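Local atomic coordinates of lipid transferase CIDEC (Mus musculus, PDB entry 4IKG), a protein that promotes the fusion and enlargement of lipid droplets in white adipose tissue by mediating lipid exchange and transfer, and self-associates through its CIDE-N domain. Residues 8-13 and 19-24; 29-34 and 40-45; 46-51 and 58-63. All coordinates share one frame; numbering follows the deposited sequence.

Contact 1 (8-13 and 19-24); sequences CRVSTA and KGIMAH
The first β-hairpin of the CIDE-N domain, a ubiquitin-like fold, is closed here: strand 7-11 runs antiparallel to strand 18-22, an outermost strand of the sheet. Cys8 with Ile21 and Val10 with Lys19 form hydrogen-bonded pairs, while Arg9 and Gly20 make the non-hydrogen-bonded pair between them, their CA atoms 4.8 Å apart. Three of the four backbone bonds are nearly straight, such as Val10 N to Lys19 O at 2.9 Å and 170°. The fourth, Cys8 N to Ile21 O, is bent to 124° and weak; a backbone bond between Arg6 and Ala23 follows it. Cys8 O takes a second, softer contact, a CA-H...O approach from Gly20 CA at 3.4 Å.

Cys8, Val10, Lys19 and Ile21 share one face of the sheet, the face covered by helix 26-36, where Leu29, Val33 and Ile36 pack on it; Arg9 lies on the other. On the helix-covered face Val10 and Ile21 cross at a slant. The CG2 branch of Val10, beside its own backbone N with CG1 anti to it (chi1 -177°), meets Ile21 CD1 at 4.1 Å. One residue beyond Met22, Ala23 directs its methyl toward strand 7-11, and Cys8 SG, turned anti to its carbonyl carbon, rests against Ala23 CB at 3.8 Å.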
loop_
_atom_site.group_PDB
_atom_site.type_symbol
_atom_site.label_atom_id
_atom_site.label_comp_id
_atom_site.label_asym_id
_atom_site.label_seq_id
_atom_site.Cartn_x
_atom_site.Cartn_y
_atom_site.Cartn_z
ATOM N N CYS A 8 -0.546 7.604 -4.379
ATOM C CA CYS A 8 -0.935 6.241 -4.039
ATOM C C CYS A 8 -2.271 6.217 -3.305
ATOM O O CYS A 8 -2.471 6.960 -2.345
ATOM C CB CYS A 8 0.141 5.576 -3.177
ATOM S SG CYS A 8 1.788 5.512 -3.921
ATOM N N ARG A 9 -3.186 5.367 -3.756
ATOM C CA ARG A 9 -4.464 5.204 -3.071
ATOM C C ARG A 9 -4.419 3.943 -2.215
ATOM O O ARG A 9 -4.503 2.827 -2.733
ATOM C CB ARG A 9 -5.616 5.139 -4.074
ATOM C CG ARG A 9 -5.643 6.311 -5.047
ATOM C CD ARG A 9 -6.848 6.248 -5.974
ATOM N NE ARG A 9 -6.791 7.278 -7.009
ATOM C CZ ARG A 9 -7.749 7.497 -7.904
ATOM N NH1 ARG A 9 -8.851 6.760 -7.894
ATOM N NH2 ARG A 9 -7.606 8.456 -8.810
ATOM N N VAL A 10 -4.277 4.123 -0.905
ATOM C CA VAL A 10 -4.092 2.994 0.003
ATOM C C VAL A 10 -5.345 2.701 0.829
ATOM O O VAL A 10 -5.885 3.588 1.492
ATOM C CB VAL A 10 -2.893 3.229 0.943
ATOM C CG1 VAL A 10 -2.658 2.015 1.826
ATOM C CG2 VAL A 10 -1.647 3.550 0.132
ATOM N N SER A 11 -5.801 1.452 0.778
ATOM C CA SER A 11 -6.985 1.034 1.522
ATOM C C SER A 11 -6.613 0.081 2.652
ATOM O O SER A 11 -5.510 -0.466 2.677
ATOM C CB SER A 11 -7.995 0.366 0.587
ATOM O OG SER A 11 -9.104 -0.144 1.308
ATOM N N THR A 12 -7.539 -0.115 3.583
ATOM C CA THR A 12 -7.342 -1.064 4.671
ATOM C C THR A 12 -7.982 -2.403 4.323
ATOM O O THR A 12 -8.820 -2.480 3.423
ATOM C CB THR A 12 -7.922 -0.537 5.997
ATOM O OG1 THR A 12 -9.294 -0.168 5.807
ATOM C CG2 THR A 12 -7.138 0.676 6.472
ATOM N N ALA A 13 -7.589 -3.452 5.039
ATOM C CA ALA A 13 -8.050 -4.808 4.747
ATOM C C ALA A 13 -9.569 -4.966 4.808
ATOM O O ALA A 13 -10.141 -5.799 4.105
ATOM C CB ALA A 13 -7.371 -5.810 5.669
ATOM N N LYS A 19 -7.061 6.221 1.675
ATOM C CA LYS A 19 -6.349 7.483 1.810
ATOM C C LYS A 19 -5.298 7.710 0.728
ATOM O O LYS A 19 -4.650 6.766 0.265
ATOM C CB LYS A 19 -5.720 7.572 3.202
ATOM C CG LYS A 19 -5.546 8.987 3.718
ATOM C CD LYS A 19 -5.227 8.997 5.204
ATOM C CE LYS A 19 -6.459 8.704 6.049
ATOM N NZ LYS A 19 -6.182 8.866 7.505
ATOM N N GLY A 20 -5.140 8.970 0.333
ATOM C CA GLY A 20 -4.159 9.346 -0.668
ATOM C C GLY A 20 -2.827 9.697 -0.036
ATOM O O GLY A 20 -2.755 10.546 0.857
ATOM N N ILE A 21 -1.770 9.037 -0.494
ATOM C CA ILE A 21 -0.441 9.231 0.062
ATOM C C ILE A 21 0.590 9.425 -1.040
ATOM O O ILE A 21 0.696 8.609 -1.956
ATOM C CB ILE A 21 -0.013 8.024 0.916
ATOM C CG1 ILE A 21 -1.028 7.765 2.034
ATOM C CG2 ILE A 21 1.377 8.248 1.494
ATOM C CD1 ILE A 21 -0.782 6.489 2.805
ATOM N N MET A 22 1.348 10.511 -0.954
ATOM C CA MET A 22 2.466 10.709 -1.862
ATOM C C MET A 22 3.636 9.842 -1.408
ATOM O O MET A 22 4.054 9.909 -0.252
ATOM C CB MET A 22 2.870 12.182 -1.911
ATOM C CG MET A 22 1.787 13.090 -2.468
ATOM S SD MET A 22 1.205 12.546 -4.089
ATOM C CE MET A 22 2.708 12.689 -5.058
ATOM N N ALA A 23 4.153 9.020 -2.318
ATOM C CA ALA A 23 5.260 8.122 -1.995
ATOM C C ALA A 23 6.426 8.244 -2.973
ATOM O O ALA A 23 6.240 8.160 -4.186
ATOM C CB ALA A 23 4.770 6.685 -1.942
ATOM N N HIS A 24 7.633 8.450 -2.457
ATOM C CA HIS A 24 8.812 8.528 -3.317
ATOM C C HIS A 24 9.205 7.155 -3.844
ATOM O O HIS A 24 9.686 7.026 -4.969
ATOM C CB HIS A 24 9.993 9.147 -2.575
ATOM C CG HIS A 24 10.154 10.615 -2.805
ATOM N ND1 HIS A 24 9.659 11.563 -1.937
ATOM C CD2 HIS A 24 10.763 11.300 -3.803
ATOM C CE1 HIS A 24 9.953 12.769 -2.389
ATOM N NE2 HIS A 24 10.624 12.636 -3.521
#

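Contact 2 (29-34 and 40-45); sequences LLNKVQ and KDKPFS
The connection leaving helix 26-36 doubles back along the helix flank, and Pro43 is the residue it presses inward. The pyrrolidine ring spreads its carbons over three helix residues. Pro43 CB meets Leu30 CD1 at 3.6 Å, and Pro43 CG meets Val33 CG1 at 3.9 Å; Pro43 CD lies against Gln34 CB. Leu30 and Val33 each slide past the ring in the opposite direction. Val33 can offer CG1 because that methyl sits between its backbone N and carbonyl carbon (chi1 54°). In the ubiquitin-like fold of the CIDE-N domain this return path leads from the helix into strand 45-48, and Val72 of strand 69-73 also packs on both Val33 and Pro43. Farther out, Gln34 reaches across the loop backbone with an extended chain, CG anti to its N (chi1 -180°), crossing the Lys42 side chain at about a right angle. The Gln34 amide lies against the Lys42 backbone without a hydrogen bond to 40-45. Its orientation is doubtful, since Gln34 NE2 as modelled sits 3.1 Å from another donor, Lys42 N. Lys42, bent at chi2 and chi3, lays its methylenes over the helix, Lys42 CD 3.8 Å from Leu30 O, a carbonyl oxygen that is buried without a polar partner.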
loop_
_atom_site.group_PDB
_atom_site.type_symbol
_atom_site.label_atom_id
_atom_site.label_comp_id
_atom_site.label_asym_id
_atom_site.label_seq_id
_atom_site.Cartn_x
_atom_site.Cartn_y
_atom_site.Cartn_z
ATOM N N LEU A 29 6.791 4.534 1.129
ATOM C CA LEU A 29 5.359 4.367 1.309
ATOM C C LEU A 29 5.112 3.481 2.514
ATOM O O LEU A 29 4.346 3.833 3.409
ATOM C CB LEU A 29 4.728 3.732 0.071
ATOM C CG LEU A 29 3.224 3.485 0.182
ATOM C CD1 LEU A 29 2.498 4.792 0.452
ATOM C CD2 LEU A 29 2.688 2.818 -1.075
ATOM N N LEU A 30 5.772 2.329 2.534
ATOM C CA LEU A 30 5.630 1.402 3.649
ATOM C C LEU A 30 6.040 2.029 4.986
ATOM O O LEU A 30 5.517 1.660 6.037
ATOM C CB LEU A 30 6.381 0.093 3.379
ATOM C CG LEU A 30 5.500 -1.057 2.875
ATOM C CD1 LEU A 30 4.317 -1.240 3.808
ATOM C CD2 LEU A 30 5.025 -0.829 1.447
ATOM N N ASN A 31 6.962 2.986 4.934
ATOM C CA ASN A 31 7.318 3.767 6.116
ATOM C C ASN A 31 6.171 4.686 6.554
ATOM O O ASN A 31 5.851 4.771 7.740
ATOM C CB ASN A 31 8.600 4.582 5.876
ATOM C CG ASN A 31 9.852 3.714 5.827
ATOM O OD1 ASN A 31 9.890 2.621 6.392
ATOM N ND2 ASN A 31 10.884 4.207 5.153
ATOM N N LYS A 32 5.537 5.335 5.580
ATOM C CA LYS A 32 4.527 6.365 5.835
ATOM C C LYS A 32 3.167 5.826 6.284
ATOM O O LYS A 32 2.561 6.346 7.226
ATOM C CB LYS A 32 4.339 7.238 4.589
ATOM C CG LYS A 32 4.645 8.704 4.818
ATOM C CD LYS A 32 5.752 9.186 3.902
ATOM C CE LYS A 32 5.212 10.131 2.848
ATOM N NZ LYS A 32 6.298 10.631 1.968
ATOM N N VAL A 33 2.700 4.788 5.596
ATOM C CA VAL A 33 1.346 4.255 5.774
ATOM C C VAL A 33 0.998 3.850 7.218
ATOM O O VAL A 33 -0.158 3.946 7.627
ATOM C CB VAL A 33 1.046 3.103 4.763
ATOM C CG1 VAL A 33 2.110 2.009 4.847
ATOM C CG2 VAL A 33 -0.360 2.539 4.967
ATOM N N GLN A 34 1.992 3.428 7.996
ATOM C CA GLN A 34 1.742 3.049 9.391
ATOM C C GLN A 34 1.200 4.216 10.209
ATOM O O GLN A 34 0.193 4.083 10.900
ATOM C CB GLN A 34 3.002 2.488 10.062
ATOM C CG GLN A 34 2.788 2.078 11.521
ATOM C CD GLN A 34 4.083 1.758 12.254
ATOM O OE1 GLN A 34 5.161 2.209 11.864
ATOM N NE2 GLN A 34 3.979 0.979 13.326
ATOM N N LYS A 40 -1.334 -0.121 14.146
ATOM C CA LYS A 40 -0.741 -0.561 15.406
ATOM C C LYS A 40 0.681 -1.082 15.238
ATOM O O LYS A 40 1.526 -0.899 16.115
ATOM C CB LYS A 40 -1.626 -1.625 16.048
ATOM C CG LYS A 40 -2.975 -1.084 16.475
ATOM C CD LYS A 40 -3.998 -2.186 16.600
ATOM C CE LYS A 40 -5.107 -1.799 17.559
ATOM N NZ LYS A 40 -6.067 -2.920 17.737
ATOM N N ASP A 41 0.941 -1.735 14.112
ATOM C CA ASP A 41 2.293 -2.171 13.786
ATOM C C ASP A 41 2.570 -1.983 12.299
ATOM O O ASP A 41 1.651 -2.016 11.479
ATOM C CB ASP A 41 2.530 -3.620 14.224
ATOM C CG ASP A 41 1.354 -4.525 13.917
ATOM O OD1 ASP A 41 0.228 -4.009 13.758
ATOM O OD2 ASP A 41 1.556 -5.756 13.846
ATOM N N LYS A 42 3.838 -1.772 11.961
ATOM C CA LYS A 42 4.225 -1.460 10.589
ATOM C C LYS A 42 3.898 -2.594 9.622
ATOM O O LYS A 42 4.222 -3.753 9.884
ATOM C CB LYS A 42 5.713 -1.103 10.517
ATOM C CG LYS A 42 6.200 -0.757 9.120
ATOM C CD LYS A 42 7.310 0.282 9.151
ATOM C CE LYS A 42 8.532 -0.223 9.900
ATOM N NZ LYS A 42 9.615 0.799 9.936
ATOM N N PRO A 43 3.237 -2.258 8.503
ATOM C CA PRO A 43 2.881 -3.244 7.477
ATOM C C PRO A 43 4.132 -3.865 6.865
ATOM O O PRO A 43 5.176 -3.213 6.823
ATOM C CB PRO A 43 2.142 -2.410 6.425
ATOM C CG PRO A 43 1.714 -1.171 7.133
ATOM C CD PRO A 43 2.764 -0.906 8.160
ATOM N N PHE A 44 4.026 -5.103 6.393
ATOM C CA PHE A 44 5.184 -5.824 5.872
ATOM C C PHE A 44 5.139 -5.984 4.355
ATOM O O PHE A 44 6.177 -6.157 3.712
ATOM C CB PHE A 44 5.302 -7.196 6.544
ATOM C CG PHE A 44 6.543 -7.958 6.163
ATOM C CD1 PHE A 44 6.455 -9.142 5.448
ATOM C CD2 PHE A 44 7.797 -7.486 6.514
ATOM C CE1 PHE A 44 7.597 -9.844 5.097
ATOM C CE2 PHE A 44 8.940 -8.184 6.164
ATOM C CZ PHE A 44 8.839 -9.364 5.455
ATOM N N SER A 45 3.941 -5.925 3.783
ATOM C CA SER A 45 3.787 -6.140 2.349
ATOM C C SER A 45 2.768 -5.192 1.725
ATOM O O SER A 45 1.728 -4.901 2.322
ATOM C CB SER A 45 3.386 -7.592 2.072
ATOM O OG SER A 45 3.304 -7.847 0.681
#

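Contact 3 (46-51 and 58-63); sequences LVLEED and EEYFQA
Leu46 and Phe61 carry the buried half of this packing between strand 45-48 and the short helix 58-63, two elements of the ubiquitin-like CIDE-N domain. Leu46 sets off toward the helix from its CA, and its CD2 methyl lies obliquely by the CD1-CE1 bond of the Phe61 ring, 3.8 Å from Phe61 CD1 and 3.9 Å from Phe61 CE1. The two side chains cross at about a right angle. The Phe61 CB bond does not aim at the strand, yet with CG anti to the backbone N (chi1 170°) the ring reaches Leu46. Others close in around the pair: Leu29 of helix 26-36 packs on both, Phe70 touches Leu46, and Arg6 lies in a cation-pi contact with Phe61.

The other half is more open to solvent. Two residues along the strand, Leu48 likewise sets off toward the helix from its CA, but it meets only the far end of Tyr60, one methyl against one hydroxyl, with Leu48 CD1 3.8 Å from Tyr60 OH. These side chains come from opposite directions, and both are partly exposed. Val55 of strand 54-55 touches Leu48, Tyr60 and Phe61. On the helix side, Gln62 NE2 donates to Glu58 OE1 one turn back, at 2.8 Å, arriving on the syn lone pair and tying two polar side chains together within helix 58-63.

No hydrogen bond or salt bridge joins the two segments, and the nearest CA atoms, of Leu46 and Phe61, stay 9.2 Å apart. Strand and helix are therefore held to each other directly by side-chain van der Waals contact alone, buried in the fold at Leu46 and Phe61 and partly exposed at Leu48 and Tyr60.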
loop_
_atom_site.group_PDB
_atom_site.type_symbol
_atom_site.label_atom_id
_atom_site.label_comp_id
_atom_site.label_asym_id
_atom_site.label_seq_id
_atom_site.Cartn_x
_atom_site.Cartn_y
_atom_site.Cartn_z
ATOM N N LEU A 46 3.077 -4.706 0.527
ATOM C CA LEU A 46 2.128 -3.900 -0.227
ATOM C C LEU A 46 1.476 -4.774 -1.287
ATOM O O LEU A 46 2.161 -5.496 -2.015
ATOM C CB LEU A 46 2.819 -2.710 -0.888
ATOM C CG LEU A 46 1.866 -1.776 -1.636
ATOM C CD1 LEU A 46 0.835 -1.198 -0.677
ATOM C CD2 LEU A 46 2.621 -0.667 -2.347
ATOM N N VAL A 47 0.152 -4.714 -1.374
ATOM C CA VAL A 47 -0.568 -5.600 -2.276
ATOM C C VAL A 47 -1.585 -4.828 -3.117
ATOM O O VAL A 47 -1.947 -3.706 -2.777
ATOM C CB VAL A 47 -1.245 -6.746 -1.484
ATOM C CG1 VAL A 47 -2.757 -6.550 -1.394
ATOM C CG2 VAL A 47 -0.899 -8.091 -2.097
ATOM N N LEU A 48 -2.023 -5.414 -4.227
ATOM C CA LEU A 48 -3.084 -4.804 -5.022
ATOM C C LEU A 48 -4.457 -5.136 -4.428
ATOM O O LEU A 48 -4.737 -6.291 -4.105
ATOM C CB LEU A 48 -3.002 -5.250 -6.485
ATOM C CG LEU A 48 -1.815 -4.736 -7.303
ATOM C CD1 LEU A 48 -2.000 -5.055 -8.781
ATOM C CD2 LEU A 48 -1.620 -3.242 -7.099
ATOM N N GLU A 49 -5.303 -4.117 -4.277
ATOM C CA GLU A 49 -6.645 -4.289 -3.712
ATOM C C GLU A 49 -7.539 -5.091 -4.649
ATOM O O GLU A 49 -8.526 -5.692 -4.225
ATOM C CB GLU A 49 -7.282 -2.923 -3.410
ATOM C CG GLU A 49 -8.600 -2.631 -4.146
ATOM C CD GLU A 49 -9.826 -3.160 -3.413
ATOM O OE1 GLU A 49 -9.851 -3.103 -2.166
ATOM O OE2 GLU A 49 -10.763 -3.643 -4.085
ATOM N N GLU A 50 -7.183 -5.100 -5.927
ATOM C CA GLU A 50 -8.011 -5.743 -6.936
ATOM C C GLU A 50 -7.991 -7.265 -6.830
ATOM O O GLU A 50 -9.042 -7.908 -6.911
ATOM C CB GLU A 50 -7.591 -5.309 -8.340
ATOM C CG GLU A 50 -8.423 -5.936 -9.444
ATOM C CD GLU A 50 -7.989 -5.479 -10.820
ATOM O OE1 GLU A 50 -8.370 -6.133 -11.814
ATOM O OE2 GLU A 50 -7.267 -4.464 -10.909
ATOM N N ASP A 51 -6.806 -7.839 -6.642
ATOM C CA ASP A 51 -6.668 -9.293 -6.624
ATOM C C ASP A 51 -5.577 -9.814 -5.687
ATOM O O ASP A 51 -5.265 -11.006 -5.699
ATOM C CB ASP A 51 -6.429 -9.814 -8.043
ATOM C CG ASP A 51 -5.422 -8.976 -8.807
ATOM O OD1 ASP A 51 -4.466 -8.472 -8.180
ATOM O OD2 ASP A 51 -5.591 -8.815 -10.034
ATOM N N GLU A 58 10.422 -1.953 -6.735
ATOM C CA GLU A 58 10.210 -0.526 -6.942
ATOM C C GLU A 58 9.791 -0.230 -8.381
ATOM O O GLU A 58 9.057 0.726 -8.645
ATOM C CB GLU A 58 11.482 0.244 -6.577
ATOM C CG GLU A 58 11.240 1.579 -5.891
ATOM C CD GLU A 58 10.846 2.671 -6.861
ATOM O OE1 GLU A 58 9.940 3.464 -6.530
ATOM O OE2 GLU A 58 11.445 2.741 -7.955
ATOM N N GLU A 59 10.255 -1.064 -9.306
ATOM C CA GLU A 59 9.939 -0.894 -10.723
ATOM C C GLU A 59 8.453 -1.112 -11.004
ATOM O O GLU A 59 7.817 -0.300 -11.677
ATOM C CB GLU A 59 10.786 -1.833 -11.588
ATOM C CG GLU A 59 12.260 -1.448 -11.686
ATOM C CD GLU A 59 13.012 -1.631 -10.382
ATOM O OE1 GLU A 59 12.636 -2.528 -9.598
ATOM O OE2 GLU A 59 13.974 -0.870 -10.140
ATOM N N TYR A 60 7.908 -2.210 -10.486
ATOM C CA TYR A 60 6.485 -2.515 -10.639
ATOM C C TYR A 60 5.635 -1.491 -9.899
ATOM O O TYR A 60 4.556 -1.119 -10.357
ATOM C CB TYR A 60 6.172 -3.920 -10.120
ATOM C CG TYR A 60 4.758 -4.390 -10.382
ATOM C CD1 TYR A 60 4.379 -4.839 -11.640
ATOM C CD2 TYR A 60 3.808 -4.404 -9.368
ATOM C CE1 TYR A 60 3.088 -5.279 -11.887
ATOM C CE2 TYR A 60 2.514 -4.842 -9.604
ATOM C CZ TYR A 60 2.161 -5.279 -10.866
ATOM O OH TYR A 60 0.880 -5.716 -11.113
ATOM N N PHE A 61 6.134 -1.041 -8.751
ATOM C CA PHE A 61 5.441 -0.043 -7.942
ATOM C C PHE A 61 5.346 1.281 -8.689
ATOM O O PHE A 61 4.341 1.988 -8.598
ATOM C CB PHE A 61 6.158 0.153 -6.601
ATOM C CG PHE A 61 5.662 1.333 -5.810
ATOM C CD1 PHE A 61 4.474 1.263 -5.100
ATOM C CD2 PHE A 61 6.395 2.509 -5.765
ATOM C CE1 PHE A 61 4.021 2.350 -4.367
ATOM C CE2 PHE A 61 5.946 3.595 -5.033
ATOM C CZ PHE A 61 4.760 3.515 -4.334
ATOM N N GLN A 62 6.398 1.606 -9.432
ATOM C CA GLN A 62 6.423 2.831 -10.223
ATOM C C GLN A 62 5.617 2.693 -11.511
ATOM O O GLN A 62 5.053 3.670 -12.007
ATOM C CB GLN A 62 7.864 3.235 -10.547
ATOM C CG GLN A 62 8.632 3.804 -9.367
ATOM C CD GLN A 62 8.034 5.098 -8.851
ATOM O OE1 GLN A 62 7.544 5.922 -9.624
ATOM N NE2 GLN A 62 8.068 5.283 -7.537
ATOM N N ALA A 63 5.560 1.480 -12.047
ATOM C CA ALA A 63 4.915 1.252 -13.335
ATOM C C ALA A 63 3.391 1.186 -13.242
ATOM O O ALA A 63 2.700 1.382 -14.242
ATOM C CB ALA A 63 5.458 -0.004 -13.983
#

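How the contacts relate
The three contacts follow one another along the chain, each closing before the next opens, and all lie within the CIDE-N domain, the part of the protein involved in homodimerization. Contact 1 is centred about 11 Å from each of the others; the centres of contacts 2 and 3 are about 15 Å apart, on opposite sides of the chain's centre. Strands 7-11 and 45-48 belong to the same mixed sheet, with strand 69-73 between them. Leu29, on the helix of contact 2, packs on Ile21 and Ala23 of contact 1 and on Leu46 and Phe61 of contact 3. This is consistent with one apolar core, to which Leu30 on Leu46 and Val33 on Val10 also contribute.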